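Long-range contacts in lysosome-associated membrane glycoprotein 1 (Mus musculus, PDB 5GV0), which is a heavily glycosylated protein of the lysosomal membrane that probably assembles with its own kind, here represented by its membrane-proximal luminal domain: residues Y7-N12 with V58-E63; L17-A22 with V140-F145; L23-T28 with F41-N46; Y29-N34 with L93-V98. One frame throughout, in Å; residues are numbered along the deposited sequence.

In the fold
From the N terminus, strand 5-11 enters contact 1, which closes a loop of 45 residues by laying this strand against strand 57-64 of the second sheet. The long strand 14-30 then serves the other three contacts in turn. Its first part pairs with strand 140-144 in contact 2, a closure of 117 residues that encompasses contacts 3 and 4; contact 3, the hairpin with strand 36-42, lies within the loops of contacts 1 and 2. Contact 4 ties the far end of strand 14-30 to the loop after strand 81-92 of the second sheet and crosses contacts 1 and 3. Contacts 1 and 2 also cross. Contact 1 joins the two sheets; contacts 2 and 3 lie within one.

Contact 1: Y7-N12 with V58-E63; sequences YNVTGN and VTLKVE. With NAG (2-acetamido-2-deoxy-beta-D-glucopyranose), chain E.
Y7, V9, L60 and V62 form an apolar contact between two sheets, strand 5-11 of one lying over strand 57-64 of the other in the buried interior. The strand segments approach to 8.5 Å at an angle of 131°, and no hydrogen bond joins them. L60 supplies both of its methyl groups. CD2 sits over one face of the Y7 ring, 4.1 Å from its centroid and displaced toward the rim, a CH-pi contact, while CD1 meets V9 CG2 at 3.8 Å. Y7 CG lies anti to its own carbonyl carbon (chi1 -53°), and the ring beyond it extends across L60 to V62, whose CG1 comes within 3.5 Å of Y7 CE1. The side chains of Y7 and V62 cross at about a right angle. L17 and M21 of strand 14-30 also pack on L60, and I43 touches both Y7 and V62. On the other side of strand 57-64, K61 points away from Y7-N12 and reaches a protein-attached N-acetylglucosamine through a weak hydrogen bond from NZ to O7, 3.2 Å. Two sheets packed face to face through apolar side chains are consistent with the beta-prism fold of LAMP luminal domains.

Contact 2: L17-A22 with V140-F145; sequences LLASMA and VQVQAF
S20 O accepts the backbone N-H of Q141 at 2.8 Å and also receives a CA-H...O contact from V140 CA at 3.4 Å. The donor N of Q141 is tilted 22° from the carbonyl plane. In return S20 N gives a nearly straight bond to Q141 O, and L18 and Q143 form a second reciprocal pair, making an antiparallel ladder within the sheet. Between these hydrogen-bonded pairs lie the non-hydrogen-bonded pairs L17-A144, A19-V142 and M21-V140, whose side chains share one face. L17 CG is anti to the backbone N (chi1 -174°), and its CD1 meets A144 CB at 3.8 Å and V142 CG2 at 4.0 Å. The same V142 methyl touches A19 CB, also at 4.0 Å. At the other end M21 CB rests against V140 CG2 at 3.9 Å, while the rest of M21 leads away toward Y7 and L60. The face of L18, S20, Q141 and Q143 is more polar: Q141 NE2 bonds S118 OG, and Q143 OE1 accepts from G153 N. The chemistry thus divides by face, with an apolar surface turned to the second sheet and amide groups tying the reverse surface to neighbouring segments.

Contact 3: L23-T28 with F41-N46; sequences LQLNIT and FNISPN
The side-chain amides of Q24 and N42 lie nearly coplanar, their planes 9° apart, although the two side chains run obliquely to each other. Q24 NE2 donates to N42 OD1 at 2.8 Å, and each atom lies close to the amide plane of its partner. Q24 CG is anti to the backbone N (chi1 172°) and the chain continues extended, while Q24 OE1 is taken by N136 ND2 of strand 133-138. The reverse face is apolar. There I27 meets the F41 ring at its edge, CG2 lying near the ring plane and 3.5 Å from CE2. I43 places CG1 against L23 CB at 3.6 Å, and its CD1 approaches L25 CD1 at 4.2 Å. The backbones hold the hairpin of strands 14-30 and 36-42 in register: L25 and F41 exchange two hydrogen bonds, and I43 N donates to L23 O at 2.9 Å, with its nitrogen above the carbonyl plane. A water accepts from L23 N and also lies 2.8 Å from I43 O. With both its oxygen and its nitrogen engaged, the Q24 amide is fixed in rotation, and it couples N42 to strand 133-138 through a polar relay on one face of the hairpin.

Contact 4: Y29-N34 with L93-V98; sequences YLKKDN and LPDALV
Y29 seats its ring in a hollow of the 93-98 loop lined by L93, D95 and A96. The first bump to meet it is the L93 CD1 methyl, which stands 3.4 Å above the ring plane and over the ring centre, 7° off the normal; the two side chains meet tip to tip in this CH-pi contact. The second is the A96 methyl, which comes in obliquely, CB 3.6 Å from Y29 CD2. D95 OD1 approaches the ring edge in plane, and there Y29 OH donates to its syn lone pair at 2.7 Å, with carboxylate and ring planes 63° apart. R39 completes this corner, pairing with D95 OD2 and bonding Y29 OH. Each segment contains a type I beta turn, L93-A96 and K31-N34; the two lie at the tip of the molecule, linking the end of strand 14-30 to the loop that follows strand 81-92. L30 O accepts from L97 N at 2.9 Å, and K32 N donates to D95 O. The K32 side chain runs extended past the backbone of D95 and A96, then bends at chi4 (-40°), where NZ grips A96 O at 2.7 Å. On the surface, L97 CB lies against L30 CB at 4.5 Å.

Contact 1: Y7-N12 with V58-E63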
loop_
_atom_site.group_PDB
_atom_site.type_symbol
_atom_site.label_atom_id
_atom_site.label_comp_id
_atom_site.label_asym_id
_atom_site.label_seq_id
_atom_site.Cartn_x
_atom_site.Cartn_y
_atom_site.Cartn_z
ATOM N N TYR A 7 -10.259 3.857 -2.573
ATOM C CA TYR A 7 -10.455 2.421 -2.429
ATOM C C TYR A 7 -11.425 2.123 -1.298
ATOM O O TYR A 7 -11.378 2.760 -0.248
ATOM C CB TYR A 7 -9.121 1.719 -2.157
ATOM C CG TYR A 7 -8.022 2.036 -3.151
ATOM C CD1 TYR A 7 -7.880 1.294 -4.314
ATOM C CD2 TYR A 7 -7.121 3.064 -2.917
ATOM C CE1 TYR A 7 -6.872 1.571 -5.225
ATOM C CE2 TYR A 7 -6.114 3.348 -3.818
ATOM C CZ TYR A 7 -5.995 2.598 -4.967
ATOM O OH TYR A 7 -4.986 2.876 -5.864
ATOM N N ASN A 8 -12.284 1.135 -1.518
ATOM C CA ASN A 8 -13.233 0.665 -0.516
ATOM C C ASN A 8 -13.226 -0.857 -0.567
ATOM O O ASN A 8 -13.486 -1.431 -1.616
ATOM C CB ASN A 8 -14.629 1.236 -0.789
ATOM C CG ASN A 8 -15.706 0.635 0.093
ATOM O OD1 ASN A 8 -15.526 0.465 1.295
ATOM N ND2 ASN A 8 -16.847 0.322 -0.509
ATOM N N VAL A 9 -12.875 -1.503 0.538
ATOM C CA VAL A 9 -12.927 -2.959 0.612
ATOM C C VAL A 9 -14.041 -3.349 1.572
ATOM O O VAL A 9 -14.041 -2.936 2.731
ATOM C CB VAL A 9 -11.580 -3.562 1.070
ATOM C CG1 VAL A 9 -11.674 -5.081 1.194
ATOM C CG2 VAL A 9 -10.466 -3.172 0.104
ATOM N N THR A 10 -15.008 -4.116 1.074
ATOM C CA THR A 10 -16.129 -4.567 1.887
ATOM C C THR A 10 -16.244 -6.084 1.864
ATOM O O THR A 10 -16.042 -6.710 0.818
ATOM C CB THR A 10 -17.456 -3.944 1.405
ATOM O OG1 THR A 10 -17.366 -2.518 1.458
ATOM C CG2 THR A 10 -18.615 -4.386 2.290
ATOM N N GLY A 11 -16.558 -6.660 3.021
ATOM C CA GLY A 11 -16.745 -8.093 3.169
ATOM C C GLY A 11 -17.895 -8.403 4.116
ATOM O O GLY A 11 -18.844 -7.626 4.219
ATOM N N ASN A 12 -17.790 -9.525 4.826
ATOM C CA ASN A 12 -18.921 -10.067 5.587
ATOM C C ASN A 12 -19.455 -9.130 6.663
ATOM O O ASN A 12 -20.650 -9.136 6.966
ATOM C CB ASN A 12 -18.531 -11.392 6.241
ATOM C CG ASN A 12 -18.146 -12.456 5.235
ATOM O OD1 ASN A 12 -18.628 -12.468 4.103
ATOM N ND2 ASN A 12 -17.272 -13.365 5.650
ATOM N N VAL A 58 -6.232 -7.614 6.662
ATOM C CA VAL A 58 -7.021 -6.912 5.654
ATOM C C VAL A 58 -6.125 -6.665 4.452
ATOM O O VAL A 58 -4.983 -6.230 4.620
ATOM C CB VAL A 58 -7.573 -5.575 6.202
ATOM C CG1 VAL A 58 -8.066 -4.678 5.079
ATOM C CG2 VAL A 58 -8.683 -5.835 7.201
ATOM N N THR A 59 -6.608 -6.946 3.246
ATOM C CA THR A 59 -5.757 -6.762 2.070
ATOM C C THR A 59 -6.380 -5.854 1.036
ATOM O O THR A 59 -7.609 -5.732 0.938
ATOM C CB THR A 59 -5.420 -8.098 1.376
ATOM O OG1 THR A 59 -6.602 -8.634 0.764
ATOM C CG2 THR A 59 -4.835 -9.102 2.357
ATOM N N LEU A 60 -5.507 -5.216 0.266
ATOM C CA LEU A 60 -5.890 -4.435 -0.903
ATOM C C LEU A 60 -4.948 -4.787 -2.041
ATOM O O LEU A 60 -3.730 -4.681 -1.883
ATOM C CB LEU A 60 -5.829 -2.939 -0.604
ATOM C CG LEU A 60 -6.148 -2.018 -1.787
ATOM C CD1 LEU A 60 -7.627 -2.090 -2.154
ATOM C CD2 LEU A 60 -5.736 -0.593 -1.475
ATOM N N LYS A 61 -5.498 -5.216 -3.173
ATOM C CA LYS A 61 -4.688 -5.548 -4.337
ATOM C C LYS A 61 -5.012 -4.621 -5.498
ATOM O O LYS A 61 -6.170 -4.455 -5.870
ATOM C CB LYS A 61 -4.892 -7.002 -4.753
ATOM C CG LYS A 61 -3.974 -7.446 -5.879
ATOM C CD LYS A 61 -4.254 -8.871 -6.312
ATOM C CE LYS A 61 -3.897 -9.881 -5.237
ATOM N NZ LYS A 61 -3.981 -11.269 -5.779
ATOM N N VAL A 62 -3.974 -4.006 -6.052
ATOM C CA VAL A 62 -4.119 -3.113 -7.187
ATOM C C VAL A 62 -3.272 -3.654 -8.332
ATOM O O VAL A 62 -2.069 -3.886 -8.182
ATOM C CB VAL A 62 -3.729 -1.655 -6.826
ATOM C CG1 VAL A 62 -4.635 -1.141 -5.715
ATOM C CG2 VAL A 62 -2.281 -1.556 -6.379
ATOM N N GLU A 63 -3.895 -3.884 -9.479
ATOM C CA GLU A 63 -3.190 -4.598 -10.526
ATOM C C GLU A 63 -3.543 -4.158 -11.936
ATOM O O GLU A 63 -4.578 -3.532 -12.184
ATOM C CB GLU A 63 -3.440 -6.101 -10.387
ATOM C CG GLU A 63 -4.901 -6.514 -10.469
ATOM C CD GLU A 63 -5.110 -7.966 -10.074
ATOM O OE1 GLU A 63 -4.294 -8.826 -10.476
ATOM O OE2 GLU A 63 -6.083 -8.251 -9.351
HETATM C C1 NAG E . 1.872 -13.400 -7.466
HETATM C C2 NAG E . 0.579 -13.171 -6.685
HETATM C C3 NAG E . 0.244 -14.399 -5.840
HETATM C C4 NAG E . 0.241 -15.655 -6.703
HETATM C C5 NAG E . 1.556 -15.766 -7.466
HETATM C C6 NAG E . 1.586 -16.935 -8.422
HETATM C C7 NAG E . -0.078 -10.906 -5.989
HETATM C C8 NAG E . 0.197 -9.775 -5.044
HETATM N N2 NAG E . 0.693 -11.989 -5.846
HETATM O O3 NAG E . -1.039 -14.221 -5.255
HETATM O O4 NAG E . 0.079 -16.807 -5.883
HETATM O O5 NAG E . 1.753 -14.581 -8.249
HETATM O O6 NAG E . 0.718 -16.722 -9.528
HETATM O O7 NAG E . -0.963 -10.844 -6.838
#

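Contact 2: L17-A22 with V140-F145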
loop_
_atom_site.group_PDB
_atom_site.type_symbol
_atom_site.label_atom_id
_atom_site.label_comp_id
_atom_site.label_asym_id
_atom_site.label_seq_id
_atom_site.Cartn_x
_atom_site.Cartn_y
_atom_site.Cartn_z
ATOM N N LEU A 17 -11.802 -1.566 4.840
ATOM C CA LEU A 17 -10.718 -0.686 4.426
ATOM C C LEU A 17 -11.277 0.482 3.649
ATOM O O LEU A 17 -12.074 0.290 2.728
ATOM C CB LEU A 17 -9.687 -1.427 3.565
ATOM C CG LEU A 17 -8.422 -0.652 3.178
ATOM C CD1 LEU A 17 -7.431 -0.541 4.336
ATOM C CD2 LEU A 17 -7.764 -1.321 1.986
ATOM N N LEU A 18 -10.887 1.685 4.053
ATOM C CA LEU A 18 -11.110 2.888 3.269
ATOM C C LEU A 18 -9.762 3.505 3.013
ATOM O O LEU A 18 -8.928 3.572 3.920
ATOM C CB LEU A 18 -11.998 3.885 4.003
ATOM C CG LEU A 18 -13.457 3.511 4.226
ATOM C CD1 LEU A 18 -14.108 4.585 5.062
ATOM C CD2 LEU A 18 -14.169 3.366 2.896
ATOM N N ALA A 19 -9.531 3.953 1.788
ATOM C CA ALA A 19 -8.273 4.619 1.495
ATOM C C ALA A 19 -8.440 5.652 0.404
ATOM O O ALA A 19 -9.182 5.457 -0.566
ATOM C CB ALA A 19 -7.214 3.615 1.103
ATOM N N SER A 20 -7.745 6.763 0.589
ATOM C CA SER A 20 -7.582 7.782 -0.432
ATOM C C SER A 20 -6.099 8.066 -0.481
ATOM O O SER A 20 -5.542 8.653 0.454
ATOM C CB SER A 20 -8.386 9.038 -0.105
ATOM O OG SER A 20 -8.178 10.025 -1.095
ATOM N N MET A 21 -5.428 7.601 -1.529
ATOM C CA MET A 21 -3.979 7.667 -1.505
ATOM C C MET A 21 -3.349 7.663 -2.877
ATOM O O MET A 21 -3.922 7.147 -3.843
ATOM C CB MET A 21 -3.408 6.507 -0.678
ATOM C CG MET A 21 -3.822 5.129 -1.148
ATOM S SD MET A 21 -3.341 3.904 0.086
ATOM C CE MET A 21 -4.014 2.423 -0.651
ATOM N N ALA A 22 -2.156 8.252 -2.929
ATOM C CA ALA A 22 -1.329 8.286 -4.120
ATOM C C ALA A 22 -0.079 7.457 -3.860
ATOM O O ALA A 22 0.658 7.729 -2.908
ATOM C CB ALA A 22 -0.966 9.728 -4.478
ATOM N N VAL A 140 -1.725 10.073 1.754
ATOM C CA VAL A 140 -2.588 8.989 2.182
ATOM C C VAL A 140 -3.560 9.404 3.267
ATOM O O VAL A 140 -3.213 10.147 4.185
ATOM C CB VAL A 140 -1.743 7.791 2.686
ATOM C CG1 VAL A 140 -0.779 8.236 3.796
ATOM C CG2 VAL A 140 -2.617 6.639 3.152
ATOM N N GLN A 141 -4.794 8.941 3.130
ATOM C CA GLN A 141 -5.671 8.782 4.277
ATOM C C GLN A 141 -6.141 7.335 4.218
ATOM O O GLN A 141 -6.591 6.875 3.164
ATOM C CB GLN A 141 -6.836 9.771 4.257
ATOM C CG GLN A 141 -7.690 9.689 5.524
ATOM C CD GLN A 141 -8.628 10.858 5.685
ATOM O OE1 GLN A 141 -8.836 11.646 4.755
ATOM N NE2 GLN A 141 -9.212 10.982 6.875
ATOM N N VAL A 142 -5.996 6.598 5.317
ATOM C CA VAL A 142 -6.293 5.174 5.278
ATOM C C VAL A 142 -6.810 4.681 6.626
ATOM O O VAL A 142 -6.420 5.174 7.690
ATOM C CB VAL A 142 -5.049 4.354 4.824
ATOM C CG1 VAL A 142 -3.919 4.453 5.841
ATOM C CG2 VAL A 142 -5.419 2.898 4.566
ATOM N N GLN A 143 -7.721 3.721 6.572
ATOM C CA GLN A 143 -8.289 3.138 7.778
ATOM C C GLN A 143 -8.622 1.669 7.542
ATOM O O GLN A 143 -9.300 1.336 6.561
ATOM C CB GLN A 143 -9.528 3.919 8.198
ATOM C CG GLN A 143 -10.148 3.452 9.512
ATOM C CD GLN A 143 -11.222 4.407 9.983
ATOM O OE1 GLN A 143 -11.186 5.595 9.663
ATOM N NE2 GLN A 143 -12.198 3.894 10.737
ATOM N N ALA A 144 -8.137 0.801 8.425
ATOM C CA ALA A 144 -8.330 -0.634 8.294
ATOM C C ALA A 144 -9.023 -1.220 9.521
ATOM O O ALA A 144 -8.867 -0.709 10.640
ATOM C CB ALA A 144 -6.984 -1.330 8.060
ATOM N N PHE A 145 -9.789 -2.280 9.260
ATOM C CA PHE A 145 -10.497 -3.114 10.234
ATOM C C PHE A 145 -11.794 -2.435 10.664
ATOM O O PHE A 145 -12.810 -2.601 9.998
ATOM C CB PHE A 145 -9.584 -3.484 11.415
ATOM C CG PHE A 145 -8.437 -4.379 11.008
ATOM C CD1 PHE A 145 -8.618 -5.752 10.921
ATOM C CD2 PHE A 145 -7.207 -3.846 10.648
ATOM C CE1 PHE A 145 -7.589 -6.580 10.509
ATOM C CE2 PHE A 145 -6.170 -4.670 10.229
ATOM C CZ PHE A 145 -6.364 -6.042 10.160
#

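Contact 3: L23-T28 with F41-N46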
loop_
_atom_site.group_PDB
_atom_site.type_symbol
_atom_site.label_atom_id
_atom_site.label_comp_id
_atom_site.label_asym_id
_atom_site.label_seq_id
_atom_site.Cartn_x
_atom_site.Cartn_y
_atom_site.Cartn_z
ATOM N N LEU A 23 0.149 6.448 -4.697
ATOM C CA LEU A 23 1.213 5.475 -4.479
ATOM C C LEU A 23 2.116 5.328 -5.690
ATOM O O LEU A 23 1.677 5.476 -6.827
ATOM C CB LEU A 23 0.629 4.110 -4.131
ATOM C CG LEU A 23 -0.343 4.018 -2.955
ATOM C CD1 LEU A 23 -0.902 2.614 -2.904
ATOM C CD2 LEU A 23 0.346 4.362 -1.651
ATOM N N GLN A 24 3.376 5.002 -5.427
ATOM C CA GLN A 24 4.382 4.881 -6.467
ATOM C C GLN A 24 5.381 3.807 -6.082
ATOM O O GLN A 24 5.861 3.786 -4.949
ATOM C CB GLN A 24 5.074 6.223 -6.659
ATOM C CG GLN A 24 6.280 6.228 -7.567
ATOM C CD GLN A 24 6.907 7.599 -7.594
ATOM O OE1 GLN A 24 7.764 7.916 -6.772
ATOM N NE2 GLN A 24 6.447 8.439 -8.513
ATOM N N LEU A 25 5.674 2.903 -7.007
ATOM C CA LEU A 25 6.725 1.913 -6.792
ATOM C C LEU A 25 8.040 2.450 -7.330
ATOM O O LEU A 25 8.111 2.898 -8.465
ATOM C CB LEU A 25 6.377 0.592 -7.469
ATOM C CG LEU A 25 5.057 -0.041 -7.035
ATOM C CD1 LEU A 25 4.641 -1.083 -8.049
ATOM C CD2 LEU A 25 5.210 -0.661 -5.658
ATOM N N ASN A 26 9.078 2.410 -6.508
ATOM C CA ASN A 26 10.412 2.802 -6.937
ATOM C C ASN A 26 11.263 1.540 -6.976
ATOM O O ASN A 26 11.558 0.953 -5.930
ATOM C CB ASN A 26 10.994 3.858 -5.986
ATOM C CG ASN A 26 12.373 4.353 -6.405
ATOM O OD1 ASN A 26 13.228 3.581 -6.830
ATOM N ND2 ASN A 26 12.595 5.655 -6.262
ATOM N N ILE A 27 11.623 1.101 -8.176
ATOM C CA ILE A 27 12.312 -0.175 -8.320
ATOM C C ILE A 27 13.649 -0.034 -9.043
ATOM O O ILE A 27 13.755 0.599 -10.102
ATOM C CB ILE A 27 11.422 -1.216 -9.047
ATOM C CG1 ILE A 27 12.139 -2.564 -9.103
ATOM C CG2 ILE A 27 11.003 -0.735 -10.436
ATOM C CD1 ILE A 27 11.208 -3.733 -9.265
ATOM N N THR A 28 14.678 -0.607 -8.428
ATOM C CA THR A 28 16.002 -0.666 -9.020
ATOM C C THR A 28 16.240 -2.090 -9.499
ATOM O O THR A 28 16.043 -3.034 -8.741
ATOM C CB THR A 28 17.075 -0.248 -8.011
ATOM O OG1 THR A 28 16.823 1.096 -7.583
ATOM C CG2 THR A 28 18.459 -0.329 -8.627
ATOM N N PHE A 41 7.057 3.526 -11.006
ATOM C CA PHE A 41 5.797 3.086 -11.580
ATOM C C PHE A 41 4.672 3.555 -10.680
ATOM O O PHE A 41 4.510 3.054 -9.562
ATOM C CB PHE A 41 5.771 1.568 -11.735
ATOM C CG PHE A 41 6.788 1.047 -12.700
ATOM C CD1 PHE A 41 6.506 0.992 -14.055
ATOM C CD2 PHE A 41 8.028 0.623 -12.260
ATOM C CE1 PHE A 41 7.446 0.520 -14.949
ATOM C CE2 PHE A 41 8.968 0.151 -13.157
ATOM C CZ PHE A 41 8.672 0.104 -14.501
ATOM N N ASN A 42 3.907 4.532 -11.150
ATOM C CA ASN A 42 2.790 5.030 -10.367
ATOM C C ASN A 42 1.647 4.032 -10.355
ATOM O O ASN A 42 1.328 3.421 -11.373
ATOM C CB ASN A 42 2.296 6.371 -10.913
ATOM C CG ASN A 42 3.272 7.498 -10.660
ATOM O OD1 ASN A 42 4.197 7.364 -9.863
ATOM N ND2 ASN A 42 3.060 8.627 -11.324
ATOM N N ILE A 43 1.035 3.862 -9.194
ATOM C CA ILE A 43 -0.217 3.138 -9.128
ATOM C C ILE A 43 -1.251 4.018 -9.805
ATOM O O ILE A 43 -1.426 5.183 -9.452
ATOM C CB ILE A 43 -0.617 2.821 -7.696
ATOM C CG1 ILE A 43 0.437 1.930 -7.037
ATOM C CG2 ILE A 43 -1.988 2.156 -7.677
ATOM C CD1 ILE A 43 0.856 0.741 -7.870
ATOM N N SER A 44 -1.901 3.459 -10.813
ATOM C CA SER A 44 -2.789 4.220 -11.670
ATOM C C SER A 44 -4.227 4.134 -11.193
ATOM O O SER A 44 -4.649 3.109 -10.667
ATOM C CB SER A 44 -2.682 3.713 -13.105
ATOM O OG SER A 44 -3.658 4.320 -13.927
ATOM N N PRO A 45 -4.992 5.214 -11.389
ATOM C CA PRO A 45 -6.436 5.177 -11.145
ATOM C C PRO A 45 -7.102 4.095 -12.002
ATOM O O PRO A 45 -8.148 3.556 -11.636
ATOM C CB PRO A 45 -6.894 6.585 -11.554
ATOM C CG PRO A 45 -5.815 7.094 -12.455
ATOM C CD PRO A 45 -4.551 6.522 -11.905
ATOM N N ASN A 46 -6.457 3.770 -13.118
ATOM C CA ASN A 46 -6.943 2.778 -14.071
ATOM C C ASN A 46 -6.799 1.341 -13.605
ATOM O O ASN A 46 -7.410 0.439 -14.170
ATOM C CB ASN A 46 -6.207 2.930 -15.398
ATOM C CG ASN A 46 -6.399 4.296 -16.011
ATOM O OD1 ASN A 46 -7.430 4.935 -15.804
ATOM N ND2 ASN A 46 -5.408 4.756 -16.764
HETATM O O HOH W 1 -1.713 6.333 -6.964
#

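Contact 4: Y29-N34 with L93-V98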
loop_
_atom_site.group_PDB
_atom_site.type_symbol
_atom_site.label_atom_id
_atom_site.label_comp_id
_atom_site.label_asym_id
_atom_site.label_seq_id
_atom_site.Cartn_x
_atom_site.Cartn_y
_atom_site.Cartn_z
ATOM N N TYR A 29 16.642 -2.253 -10.757
ATOM C CA TYR A 29 16.834 -3.593 -11.296
ATOM C C TYR A 29 17.883 -3.651 -12.400
ATOM O O TYR A 29 18.292 -2.631 -12.946
ATOM C CB TYR A 29 15.503 -4.151 -11.808
ATOM C CG TYR A 29 14.921 -3.460 -13.025
ATOM C CD1 TYR A 29 14.173 -2.293 -12.902
ATOM C CD2 TYR A 29 15.088 -3.998 -14.296
ATOM C CE1 TYR A 29 13.622 -1.677 -14.011
ATOM C CE2 TYR A 29 14.541 -3.388 -15.411
ATOM C CZ TYR A 29 13.809 -2.229 -15.261
ATOM O OH TYR A 29 13.258 -1.613 -16.359
ATOM N N LEU A 30 18.315 -4.872 -12.701
ATOM C CA LEU A 30 19.285 -5.135 -13.756
ATOM C C LEU A 30 18.596 -5.351 -15.091
ATOM O O LEU A 30 17.732 -6.218 -15.212
ATOM C CB LEU A 30 20.124 -6.366 -13.408
ATOM C CG LEU A 30 21.205 -6.203 -12.342
ATOM C CD1 LEU A 30 21.812 -7.552 -11.984
ATOM C CD2 LEU A 30 22.275 -5.249 -12.834
ATOM N N LYS A 31 18.983 -4.564 -16.090
ATOM C CA LYS A 31 18.450 -4.719 -17.440
ATOM C C LYS A 31 19.153 -5.863 -18.169
ATOM O O LYS A 31 20.139 -6.410 -17.674
ATOM C CB LYS A 31 18.597 -3.418 -18.230
ATOM C CG LYS A 31 17.910 -2.224 -17.587
ATOM C CD LYS A 31 17.807 -1.051 -18.551
ATOM C CE LYS A 31 19.175 -0.568 -18.994
ATOM N NZ LYS A 31 19.062 0.467 -20.061
ATOM N N LYS A 32 18.637 -6.223 -19.342
ATOM C CA LYS A 32 19.229 -7.290 -20.145
ATOM C C LYS A 32 20.666 -6.972 -20.533
ATOM O O LYS A 32 21.502 -7.871 -20.628
ATOM C CB LYS A 32 18.409 -7.539 -21.410
ATOM C CG LYS A 32 17.001 -8.036 -21.162
ATOM C CD LYS A 32 16.365 -8.494 -22.463
ATOM C CE LYS A 32 14.885 -8.755 -22.286
ATOM N NZ LYS A 32 14.594 -9.425 -20.988
ATOM N N ASP A 33 20.950 -5.691 -20.754
ATOM C CA ASP A 33 22.286 -5.263 -21.164
ATOM C C ASP A 33 23.228 -5.167 -19.970
ATOM O O ASP A 33 24.274 -4.519 -20.050
ATOM C CB ASP A 33 22.226 -3.921 -21.903
ATOM C CG ASP A 33 21.623 -2.806 -21.062
ATOM O OD1 ASP A 33 21.409 -3.001 -19.847
ATOM O OD2 ASP A 33 21.370 -1.719 -21.625
ATOM N N ASN A 34 22.816 -5.787 -18.865
ATOM C CA ASN A 34 23.617 -5.936 -17.650
ATOM C C ASN A 34 23.769 -4.643 -16.847
ATOM O O ASN A 34 24.491 -4.604 -15.850
ATOM C CB ASN A 34 25.000 -6.503 -17.997
ATOM C CG ASN A 34 25.715 -7.078 -16.794
ATOM O OD1 ASN A 34 25.085 -7.570 -15.859
ATOM N ND2 ASN A 34 27.042 -7.010 -16.809
ATOM N N LEU A 93 8.879 -6.966 -16.166
ATOM C CA LEU A 93 9.623 -5.876 -16.786
ATOM C C LEU A 93 10.314 -6.402 -18.036
ATOM O O LEU A 93 11.320 -7.105 -17.932
ATOM C CB LEU A 93 10.654 -5.289 -15.822
ATOM C CG LEU A 93 10.162 -4.579 -14.558
ATOM C CD1 LEU A 93 11.323 -4.337 -13.607
ATOM C CD2 LEU A 93 9.491 -3.270 -14.912
ATOM N N PRO A 94 9.777 -6.064 -19.217
ATOM C CA PRO A 94 10.265 -6.608 -20.488
ATOM C C PRO A 94 11.766 -6.412 -20.718
ATOM O O PRO A 94 12.381 -7.291 -21.317
ATOM C CB PRO A 94 9.450 -5.835 -21.528
ATOM C CG PRO A 94 8.201 -5.465 -20.820
ATOM C CD PRO A 94 8.635 -5.157 -19.415
ATOM N N ASP A 95 12.347 -5.316 -20.237
ATOM C CA ASP A 95 13.759 -5.042 -20.501
ATOM C C ASP A 95 14.682 -5.514 -19.379
ATOM O O ASP A 95 15.877 -5.220 -19.391
ATOM C CB ASP A 95 13.976 -3.545 -20.763
ATOM C CG ASP A 95 13.810 -2.688 -19.516
ATOM O OD1 ASP A 95 13.172 -3.141 -18.538
ATOM O OD2 ASP A 95 14.313 -1.541 -19.528
ATOM N N ALA A 96 14.135 -6.247 -18.413
ATOM C CA ALA A 96 14.941 -6.744 -17.300
ATOM C C ALA A 96 15.641 -8.058 -17.633
ATOM O O ALA A 96 15.160 -8.841 -18.451
ATOM C CB ALA A 96 14.077 -6.921 -16.056
ATOM N N LEU A 97 16.777 -8.293 -16.982
ATOM C CA LEU A 97 17.479 -9.569 -17.086
ATOM C C LEU A 97 16.573 -10.708 -16.634
ATOM O O LEU A 97 16.500 -11.756 -17.277
ATOM C CB LEU A 97 18.757 -9.552 -16.248
ATOM C CG LEU A 97 19.683 -10.751 -16.443
ATOM C CD1 LEU A 97 20.235 -10.763 -17.862
ATOM C CD2 LEU A 97 20.808 -10.739 -15.422
ATOM N N VAL A 98 15.892 -10.495 -15.514
ATOM C CA VAL A 98 14.863 -11.408 -15.048
ATOM C C VAL A 98 13.520 -10.699 -15.178
ATOM O O VAL A 98 13.121 -9.950 -14.288
ATOM C CB VAL A 98 15.093 -11.853 -13.592
ATOM C CG1 VAL A 98 14.042 -12.870 -13.175
ATOM C CG2 VAL A 98 16.495 -12.429 -13.430
HETATM O O HOH W 2 16.620 -8.298 -13.728
#